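Local coordinates for putative ABC transporter subunit, substrate-binding component (Rhodopseudomonas palustris, PDB 4EVQ), which binds 4-hydroxybenzoate as the solute-binding component of an ABC transporter and probably delivers such lignin-derived benzoates for uptake, at residues A[32-35]-A[36-40]; A[136-139]-A[140-144]; A[272-275]-A[276-280]; A[285-288]-A[289-292]. One frame throughout, in Å; residues are numbered along the deposited sequence.

Contact 1: residues A[32-35]-A[36-40]; sequences LGEA and ITRGL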
loop_
_atom_site.group_PDB
_atom_site.type_symbol
_atom_site.label_atom_id
_atom_site.label_comp_id
_atom_site.label_asym_id
_atom_site.label_seq_id
_atom_site.Cartn_x
_atom_site.Cartn_y
_atom_site.Cartn_z
ATOM N N LEU A 32 5.838 8.370 -1.899
ATOM C CA LEU A 32 4.679 7.478 -2.062
ATOM C C LEU A 32 3.480 8.304 -2.567
ATOM O O LEU A 32 2.755 7.856 -3.438
ATOM C CB LEU A 32 4.321 6.794 -0.736
ATOM C CG LEU A 32 5.212 5.634 -0.277
ATOM C CD1 LEU A 32 6.668 6.051 -0.035
ATOM C CD2 LEU A 32 4.627 5.001 0.954
ATOM N N GLY A 33 3.267 9.503 -1.998
ATOM C CA GLY A 33 2.196 10.367 -2.507
ATOM C C GLY A 33 2.408 10.721 -3.969
ATOM O O GLY A 33 1.459 10.762 -4.769
ATOM N N GLU A 34 3.651 11.010 -4.320
ATOM C CA GLU A 34 4.020 11.275 -5.701
ATOM C C GLU A 34 3.719 10.070 -6.616
ATOM O O GLU A 34 3.131 10.222 -7.692
ATOM C CB GLU A 34 5.499 11.632 -5.819
ATOM C CG GLU A 34 6.021 11.842 -7.259
ATOM C CD GLU A 34 7.503 12.125 -7.269
ATOM O OE1 GLU A 34 8.314 11.235 -6.937
ATOM O OE2 GLU A 34 7.858 13.263 -7.598
ATOM N N ALA A 35 4.145 8.870 -6.215
ATOM C CA ALA A 35 3.906 7.684 -7.043
ATOM C C ALA A 35 2.411 7.397 -7.257
ATOM O O ALA A 35 2.004 7.053 -8.359
ATOM C CB ALA A 35 4.593 6.484 -6.406
ATOM N N ILE A 36 1.631 7.519 -6.202
ATOM C CA ILE A 36 0.179 7.282 -6.305
ATOM C C ILE A 36 -0.445 8.299 -7.240
ATOM O O ILE A 36 -1.291 7.952 -8.079
ATOM C CB ILE A 36 -0.470 7.335 -4.901
ATOM C CG1 ILE A 36 0.006 6.118 -4.064
ATOM C CG2 ILE A 36 -1.991 7.364 -5.008
ATOM C CD1 ILE A 36 -0.290 6.281 -2.603
ATOM N N THR A 37 -0.070 9.563 -7.071
ATOM C CA THR A 37 -0.618 10.608 -7.923
ATOM C C THR A 37 -0.243 10.386 -9.402
ATOM O O THR A 37 -1.094 10.535 -10.317
ATOM C CB THR A 37 -0.122 11.977 -7.446
ATOM O OG1 THR A 37 -0.529 12.184 -6.086
ATOM C CG2 THR A 37 -0.700 13.118 -8.278
ATOM N N ARG A 38 1.000 9.961 -9.625
ATOM C CA ARG A 38 1.450 9.644 -10.984
ATOM C C ARG A 38 0.666 8.503 -11.598
ATOM O O ARG A 38 0.245 8.572 -12.765
ATOM C CB ARG A 38 2.949 9.323 -11.023
ATOM C CG ARG A 38 3.886 10.535 -10.868
ATOM C CD ARG A 38 5.308 10.054 -10.734
ATOM N NE ARG A 38 6.232 11.162 -10.840
ATOM C CZ ARG A 38 7.553 11.036 -10.838
ATOM N NH1 ARG A 38 8.123 9.854 -10.602
ATOM N NH2 ARG A 38 8.316 12.129 -11.043
ATOM N N GLY A 39 0.465 7.450 -10.830
ATOM C CA GLY A 39 -0.338 6.345 -11.335
ATOM C C GLY A 39 -1.754 6.767 -11.736
ATOM O O GLY A 39 -2.271 6.376 -12.792
ATOM N N LEU A 40 -2.384 7.555 -10.886
ATOM C CA LEU A 40 -3.744 8.008 -11.152
ATOM C C LEU A 40 -3.798 8.969 -12.351
ATOM O O LEU A 40 -4.676 8.861 -13.224
ATOM C CB LEU A 40 -4.285 8.646 -9.883
ATOM C CG LEU A 40 -5.692 9.208 -9.948
ATOM C CD1 LEU A 40 -6.704 8.162 -10.388
ATOM C CD2 LEU A 40 -5.998 9.726 -8.570
#

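Contact 2: residues A[136-139]-A[140-144]; sequences GQIG and RATGD. With SO4 (sulfate ion), chain D.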
loop_
_atom_site.group_PDB
_atom_site.type_symbol
_atom_site.label_atom_id
_atom_site.label_comp_id
_atom_site.label_asym_id
_atom_site.label_seq_id
_atom_site.Cartn_x
_atom_site.Cartn_y
_atom_site.Cartn_z
ATOM N N GLY A 136 -2.595 -6.515 8.205
ATOM C CA GLY A 136 -2.427 -7.803 8.866
ATOM C C GLY A 136 -2.300 -8.909 7.838
ATOM O O GLY A 136 -1.519 -9.856 8.024
ATOM N N GLN A 137 -3.034 -8.794 6.739
ATOM C CA GLN A 137 -2.948 -9.831 5.725
ATOM C C GLN A 137 -1.575 -9.939 5.054
ATOM O O GLN A 137 -1.027 -11.027 4.872
ATOM C CB GLN A 137 -4.050 -9.664 4.682
ATOM C CG GLN A 137 -4.161 -10.865 3.738
ATOM C CD GLN A 137 -5.386 -10.858 2.852
ATOM O OE1 GLN A 137 -5.958 -9.836 2.570
ATOM N NE2 GLN A 137 -5.736 -12.038 2.354
ATOM N N ILE A 138 -0.975 -8.808 4.733
ATOM C CA ILE A 138 0.343 -8.874 4.131
ATOM C C ILE A 138 1.387 -9.303 5.174
ATOM O O ILE A 138 2.283 -10.062 4.865
ATOM C CB ILE A 138 0.751 -7.572 3.398
ATOM C CG1 ILE A 138 1.984 -7.861 2.543
ATOM C CG2 ILE A 138 0.957 -6.384 4.342
ATOM C CD1 ILE A 138 2.378 -6.715 1.587
ATOM N N GLY A 139 1.232 -8.873 6.409
ATOM C CA GLY A 139 2.141 -9.362 7.452
ATOM C C GLY A 139 2.072 -10.882 7.617
ATOM O O GLY A 139 3.078 -11.573 7.718
ATOM N N ARG A 140 0.851 -11.404 7.651
ATOM C CA ARG A 140 0.636 -12.852 7.728
ATOM C C ARG A 140 1.287 -13.585 6.561
ATOM O O ARG A 140 1.958 -14.605 6.750
ATOM C CB ARG A 140 -0.839 -13.195 7.725
ATOM C CG ARG A 140 -1.504 -12.980 9.048
ATOM C CD ARG A 140 -2.903 -13.521 8.980
ATOM N NE ARG A 140 -3.527 -13.698 10.264
ATOM C CZ ARG A 140 -3.391 -14.795 11.008
ATOM N NH1 ARG A 140 -2.613 -15.769 10.624
ATOM N NH2 ARG A 140 -4.022 -14.883 12.140
ATOM N N ALA A 141 1.139 -13.052 5.353
ATOM C CA ALA A 141 1.703 -13.698 4.186
ATOM C C ALA A 141 3.229 -13.727 4.265
ATOM O O ALA A 141 3.861 -14.702 3.862
ATOM C CB ALA A 141 1.211 -13.022 2.896
ATOM N N THR A 142 3.828 -12.665 4.784
ATOM C CA THR A 142 5.267 -12.608 4.888
ATOM C C THR A 142 5.746 -13.605 5.945
ATOM O O THR A 142 6.724 -14.329 5.715
ATOM C CB THR A 142 5.704 -11.179 5.219
ATOM O OG1 THR A 142 5.135 -10.235 4.253
ATOM C CG2 THR A 142 7.199 -11.049 5.089
ATOM N N GLY A 143 5.095 -13.644 7.097
ATOM C CA GLY A 143 5.455 -14.623 8.113
ATOM C C GLY A 143 5.328 -16.060 7.646
ATOM O O GLY A 143 6.159 -16.914 7.952
ATOM N N ASP A 144 4.268 -16.349 6.900
ATOM C CA ASP A 144 4.090 -17.710 6.399
ATOM C C ASP A 144 5.196 -18.074 5.407
ATOM O O ASP A 144 5.686 -19.200 5.403
ATOM C CB ASP A 144 2.708 -17.818 5.738
ATOM C CG ASP A 144 2.244 -19.260 5.564
ATOM O OD1 ASP A 144 2.421 -20.101 6.464
ATOM O OD2 ASP A 144 1.757 -19.531 4.477
HETATM S S SO4 D . -6.252 -11.674 11.836
HETATM O O1 SO4 D . -4.963 -11.385 11.192
HETATM O O2 SO4 D . -6.694 -10.468 12.511
HETATM O O3 SO4 D . -7.223 -11.936 10.781
HETATM O O4 SO4 D . -6.212 -12.853 12.705
#

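Contact 3: residues A[272-275]-A[276-280]; sequences QAFV and KSFEA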
loop_
_atom_site.group_PDB
_atom_site.type_symbol
_atom_site.label_atom_id
_atom_site.label_comp_id
_atom_site.label_asym_id
_atom_site.label_seq_id
_atom_site.Cartn_x
_atom_site.Cartn_y
_atom_site.Cartn_z
ATOM N N GLN A 272 2.730 -4.885 -18.776
ATOM C CA GLN A 272 3.705 -4.530 -19.774
ATOM C C GLN A 272 3.408 -3.137 -20.326
ATOM O O GLN A 272 4.309 -2.349 -20.528
ATOM C CB GLN A 272 3.745 -5.601 -20.868
ATOM C CG GLN A 272 4.323 -6.930 -20.334
ATOM C CD GLN A 272 5.655 -6.773 -19.608
ATOM O OE1 GLN A 272 6.644 -6.313 -20.186
ATOM N NE2 GLN A 272 5.689 -7.156 -18.325
ATOM N N ALA A 273 2.135 -2.842 -20.571
ATOM C CA ALA A 273 1.775 -1.566 -21.154
ATOM C C ALA A 273 1.938 -0.431 -20.143
ATOM O O ALA A 273 2.359 0.663 -20.485
ATOM C CB ALA A 273 0.363 -1.615 -21.658
ATOM N N PHE A 274 1.577 -0.711 -18.901
ATOM C CA PHE A 274 1.706 0.267 -17.836
ATOM C C PHE A 274 3.166 0.638 -17.565
ATOM O O PHE A 274 3.496 1.802 -17.436
ATOM C CB PHE A 274 1.063 -0.346 -16.577
ATOM C CG PHE A 274 1.282 0.451 -15.318
ATOM C CD1 PHE A 274 0.701 1.677 -15.135
ATOM C CD2 PHE A 274 2.024 -0.094 -14.286
ATOM C CE1 PHE A 274 0.914 2.395 -13.972
ATOM C CE2 PHE A 274 2.223 0.589 -13.113
ATOM C CZ PHE A 274 1.660 1.828 -12.954
ATOM N N VAL A 275 4.021 -0.368 -17.454
ATOM C CA VAL A 275 5.433 -0.100 -17.196
ATOM C C VAL A 275 5.973 0.736 -18.335
ATOM O O VAL A 275 6.670 1.722 -18.099
ATOM C CB VAL A 275 6.234 -1.386 -17.031
ATOM C CG1 VAL A 275 7.748 -1.131 -17.070
ATOM C CG2 VAL A 275 5.845 -2.055 -15.719
ATOM N N LYS A 276 5.640 0.376 -19.578
ATOM C CA LYS A 276 6.145 1.144 -20.739
ATOM C C LYS A 276 5.692 2.603 -20.691
ATOM O O LYS A 276 6.491 3.529 -20.886
ATOM C CB LYS A 276 5.708 0.473 -22.049
ATOM C CG LYS A 276 6.212 1.186 -23.321
ATOM C CD LYS A 276 5.944 0.345 -24.565
ATOM C CE LYS A 276 6.240 1.124 -25.852
ATOM N NZ LYS A 276 5.730 0.405 -27.051
ATOM N N SER A 277 4.404 2.802 -20.424
ATOM C CA SER A 277 3.819 4.150 -20.366
ATOM C C SER A 277 4.368 4.973 -19.211
ATOM O O SER A 277 4.585 6.177 -19.331
ATOM C CB SER A 277 2.290 4.053 -20.223
ATOM O OG SER A 277 1.686 3.638 -21.433
ATOM N N PHE A 278 4.532 4.332 -18.059
ATOM C CA PHE A 278 5.029 5.017 -16.875
ATOM C C PHE A 278 6.500 5.427 -17.060
ATOM O O PHE A 278 6.886 6.545 -16.722
ATOM C CB PHE A 278 4.815 4.138 -15.650
ATOM C CG PHE A 278 5.012 4.850 -14.341
ATOM C CD1 PHE A 278 6.268 5.086 -13.839
ATOM C CD2 PHE A 278 3.916 5.309 -13.616
ATOM C CE1 PHE A 278 6.439 5.726 -12.633
ATOM C CE2 PHE A 278 4.058 5.930 -12.426
ATOM C CZ PHE A 278 5.311 6.173 -11.925
ATOM N N GLU A 279 7.313 4.521 -17.591
ATOM C CA GLU A 279 8.727 4.828 -17.822
ATOM C C GLU A 279 8.862 5.938 -18.857
ATOM O O GLU A 279 9.735 6.796 -18.731
ATOM C CB GLU A 279 9.476 3.570 -18.228
ATOM C CG GLU A 279 9.655 2.673 -17.023
ATOM C CD GLU A 279 10.351 1.332 -17.246
ATOM O OE1 GLU A 279 10.662 0.994 -18.387
ATOM O OE2 GLU A 279 10.550 0.596 -16.239
ATOM N N ALA A 280 8.038 5.913 -19.901
ATOM C CA ALA A 280 8.100 6.980 -20.893
ATOM C C ALA A 280 7.768 8.355 -20.277
ATOM O O ALA A 280 8.387 9.372 -20.633
ATOM C CB ALA A 280 7.192 6.673 -22.091
HETATM O O HOH W 1 2.178 1.401 -23.209
#

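Contact 4: residues A[285-288]-A[289-292]; sequences PPDV and FAVQ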
loop_
_atom_site.group_PDB
_atom_site.type_symbol
_atom_site.label_atom_id
_atom_site.label_comp_id
_atom_site.label_asym_id
_atom_site.label_seq_id
_atom_site.Cartn_x
_atom_site.Cartn_y
_atom_site.Cartn_z
ATOM N N PRO A 285 10.899 3.141 -13.224
ATOM C CA PRO A 285 9.833 2.140 -13.190
ATOM C C PRO A 285 8.755 2.531 -12.186
ATOM O O PRO A 285 9.035 3.164 -11.151
ATOM C CB PRO A 285 10.537 0.880 -12.733
ATOM C CG PRO A 285 11.972 1.135 -12.882
ATOM C CD PRO A 285 12.210 2.588 -12.833
ATOM N N PRO A 286 7.504 2.117 -12.472
ATOM C CA PRO A 286 6.496 2.244 -11.427
ATOM C C PRO A 286 6.709 1.239 -10.323
ATOM O O PRO A 286 7.183 0.138 -10.583
ATOM C CB PRO A 286 5.199 1.955 -12.150
ATOM C CG PRO A 286 5.604 1.045 -13.293
ATOM C CD PRO A 286 7.010 1.434 -13.665
ATOM N N ASP A 287 6.391 1.613 -9.102
ATOM C CA ASP A 287 6.374 0.676 -7.981
ATOM C C ASP A 287 4.948 0.402 -7.554
ATOM O O ASP A 287 3.973 0.823 -8.217
ATOM C CB ASP A 287 7.265 1.165 -6.840
ATOM C CG ASP A 287 6.812 2.456 -6.261
ATOM O OD1 ASP A 287 5.694 2.903 -6.506
ATOM O OD2 ASP A 287 7.609 3.098 -5.526
ATOM N N VAL A 288 4.801 -0.317 -6.454
ATOM C CA VAL A 288 3.463 -0.753 -6.011
ATOM C C VAL A 288 2.555 0.425 -5.761
ATOM O O VAL A 288 1.338 0.311 -5.958
ATOM C CB VAL A 288 3.570 -1.680 -4.761
ATOM C CG1 VAL A 288 4.047 -0.932 -3.522
ATOM C CG2 VAL A 288 2.250 -2.434 -4.516
ATOM N N PHE A 289 3.089 1.554 -5.293
ATOM C CA PHE A 289 2.274 2.715 -4.993
ATOM C C PHE A 289 1.701 3.280 -6.258
ATOM O O PHE A 289 0.492 3.642 -6.313
ATOM C CB PHE A 289 3.129 3.719 -4.204
ATOM C CG PHE A 289 3.819 3.084 -3.030
ATOM C CD1 PHE A 289 3.110 2.687 -1.927
ATOM C CD2 PHE A 289 5.191 2.907 -3.027
ATOM C CE1 PHE A 289 3.726 2.044 -0.861
ATOM C CE2 PHE A 289 5.832 2.320 -1.980
ATOM C CZ PHE A 289 5.114 1.874 -0.904
ATOM N N ALA A 290 2.504 3.358 -7.317
ATOM C CA ALA A 290 1.986 3.772 -8.618
ATOM C C ALA A 290 0.914 2.835 -9.145
ATOM O O ALA A 290 -0.098 3.305 -9.692
ATOM C CB ALA A 290 3.107 3.888 -9.608
ATOM N N VAL A 291 1.075 1.526 -8.967
ATOM C CA VAL A 291 0.066 0.578 -9.377
ATOM C C VAL A 291 -1.220 0.827 -8.639
ATOM O O VAL A 291 -2.321 0.757 -9.231
ATOM C CB VAL A 291 0.542 -0.852 -9.106
ATOM C CG1 VAL A 291 -0.557 -1.873 -9.350
ATOM C CG2 VAL A 291 1.740 -1.209 -9.974
ATOM N N GLN A 292 -1.157 1.049 -7.337
ATOM C CA GLN A 292 -2.321 1.265 -6.522
ATOM C C GLN A 292 -3.067 2.531 -6.940
ATOM O O GLN A 292 -4.304 2.552 -6.910
ATOM C CB GLN A 292 -1.954 1.292 -5.029
ATOM C CG GLN A 292 -1.502 -0.081 -4.534
ATOM C CD GLN A 292 -0.806 -0.095 -3.183
ATOM O OE1 GLN A 292 -0.519 -1.152 -2.665
ATOM N NE2 GLN A 292 -0.543 1.072 -2.614
#

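Contact 1: residues A[32-35]-A[36-40]
Glu34 and Arg38 meet one turn apart on helix 30-46 of a periplasmic binding protein fold. The two side chains run alongside each other and point the same way. Their flat ends are stacked, with the carboxylate and guanidinium planes 7° apart. Glu34 CD sits over the centre of the guanidinium, 3.7 Å from Arg38 CZ. The salt bridge is long, 3.7 Å from Glu34 OE2 to Arg38 NH2. Because the groups are stacked, no N-H points at the oxygen and only the charges act. Arg38 CG lies anti to its carbonyl carbon (chi1 -74°), and the extended chain beyond it passes Glu34 O and then Glu34 CG. Replacing Arg38 with an alanine would probably leave the Glu34 carboxylate without its charged mate and without the flat group stacked on it. Ile36 lies on the buried side. Its CG1 packs 3.3 Å from Leu32 O, and its side chain also touches Phe289. Leu32 touches the bound 4-hydroxybenzoate, so this turn helps line the pocket. Thr37 OG1 bonds to Tyr25 OH. Gly33 O accepts twice, from Thr37 N at 3.0 Å and from Thr37 OG1 at 2.8 Å, with the two donors on opposite faces of the carbonyl plane.

Contact 2: residues A[136-139]-A[140-144]
Residues 136-144 form regular alpha-helix, with i to i+4 bonds such as Arg140 N to Gly136 O at 2.9 Å and Gly143 N to Gly139 O at 3.0 Å. They belong to helix 135-148 of the periplasmic binding protein fold. Thr142 donates twice to Ile138 O, from its backbone N at 3.0 Å and from OG1 at 2.9 Å, one on each face of that carbonyl. On the buried side, Ile138 packs on Met167 of helix 162-177 and on Leu260 of strand 257-260, while Ala141 and Thr142 touch Val259 of the same strand, which ties the helix to the seven-stranded sheet. Gln137 NE2 bonds to Val365 O. Arg140 CG is anti to the carbonyl carbon (chi1 -78°) and rests 3.3 Å from Gly136 O. The chain then extends as far as NE, where the last torsion, chi4 -86°, turns the guanidinium across it. The group meets a sulfate ion, probably from the crystallisation liquor. The sulfate lies at the edge of the guanidinium, with its sulfur in the plane. Arg121 also bonds to the sulfate, so two arginines probably share its charge. A side-on, two-pronged grip of nearly straight bonds fixes how the planar group is turned: Arg140 NE gives to SO4 O1 at 2.9 Å, and Arg140 NH2 gives to SO4 O4 at 3.0 Å.

Contact 3: residues A[272-275]-A[276-280]
The rings of Phe274 and Phe278 meet obliquely, with planes at 54° and centroids 5.8 Å apart. Their closest atoms are Phe274 CE1 and Phe278 CD2, at 4.2 Å. In both residues CG stands opposite the backbone N, with chi1 at 172° in Phe274 and -167° in Phe278. These matching first torsions send the two rings off the same flank of the helix, side by side. The rings are twisted differently about the CB-CG bond, one to either side of perpendicular, which helps to set their planes at an angle. Phe278 CB also sits 3.2 Å from Phe274 O, the carbonyl that accepts the Phe278 N-H. The pair belongs to helix 269-282 of the periplasmic binding protein fold and faces inward. There Phe274 meets Trp294 and Val291 of helix 288-306, while Phe278 packs on Ala290 of that helix and on Arg38 and Leu42 of helix 30-46. Pro286 touches both rings. Val275 and Glu279 run alongside each other on another flank. The Glu279 chain is extended and its CG rests 3.3 Å from Val275 O. Its carboxylate then reaches back along the valine, with OE2 3.4 Å from Val275 CG1. This is packing of methyl against carboxylate, not a polar bond. A water donates to Ala273 O at 2.8 Å. It also meets Ser277 OG, but only one of two Ser277 conformers is described, so that bridge is doubtful. The same Ala273 O accepts the Ser277 N-H at 3.0 Å.

Contact 4: residues A[285-288]-A[289-292]
Gln292 N donates to Val288 O at 2.9 Å, and Val291 N donates to Asp287 O at 3.1 Å. These bonds form the first turn of helix 288-306, which Asp287 caps as its N-cap residue. Asp287 CG sits between the backbone N and the carbonyl carbon (chi1 63°), which brings OD1 back over the helix start. OD1 takes two weak bonds there, from Phe289 N at 3.2 Å and from Ala290 N at 3.3 Å. The other oxygen, Asp287 OD2, lies at the edge of the Phe289 ring, 3.5 Å from CD2. The carboxylate and ring planes are 83° apart. Val288 CG1 stands over the centre of one ring face, a CH-pi contact of 3.8 Å to the Phe289 centroid. With a serine in place of Phe289, the Val288 methyl would probably lose the ring face it sits on, and a gap would open beside the bound 4-hydroxybenzoate, which the ring touches. Pro286 CB packs on Ala290 CB at 3.8 Å. The buried Gln292 amide passes Val288 CG2; its OE1 bonds to His261 NE2 and its NE2 to Asn113 OD1. Phe289 leans on Leu32 and Ala35 of helix 30-46, and residues 285-287 lie in the loop that joins helix 269-282 to helix 288-306.

Overall arrangement
Along the chain the contacts follow in order 1, 2, 3, 4. Contacts 1, 3 and 4 form one cluster where helices 30-46, 269-282 and 288-306 pack together. Contacts 1 and 4 are the nearest pair, with centres 8 Å apart, and both hold residues of the 4-hydroxybenzoate pocket. Contact 3 lies farther out, its centre about 11 Å from that of contact 4, which directly follows it in the chain. Contact 2, on helix 135-148 against the seven-stranded sheet, is separate, on the opposite side of the chain's centre from contact 1, with centres about 25 Å apart. This spread fits a two-lobed binding protein that holds its ligand between the lobes.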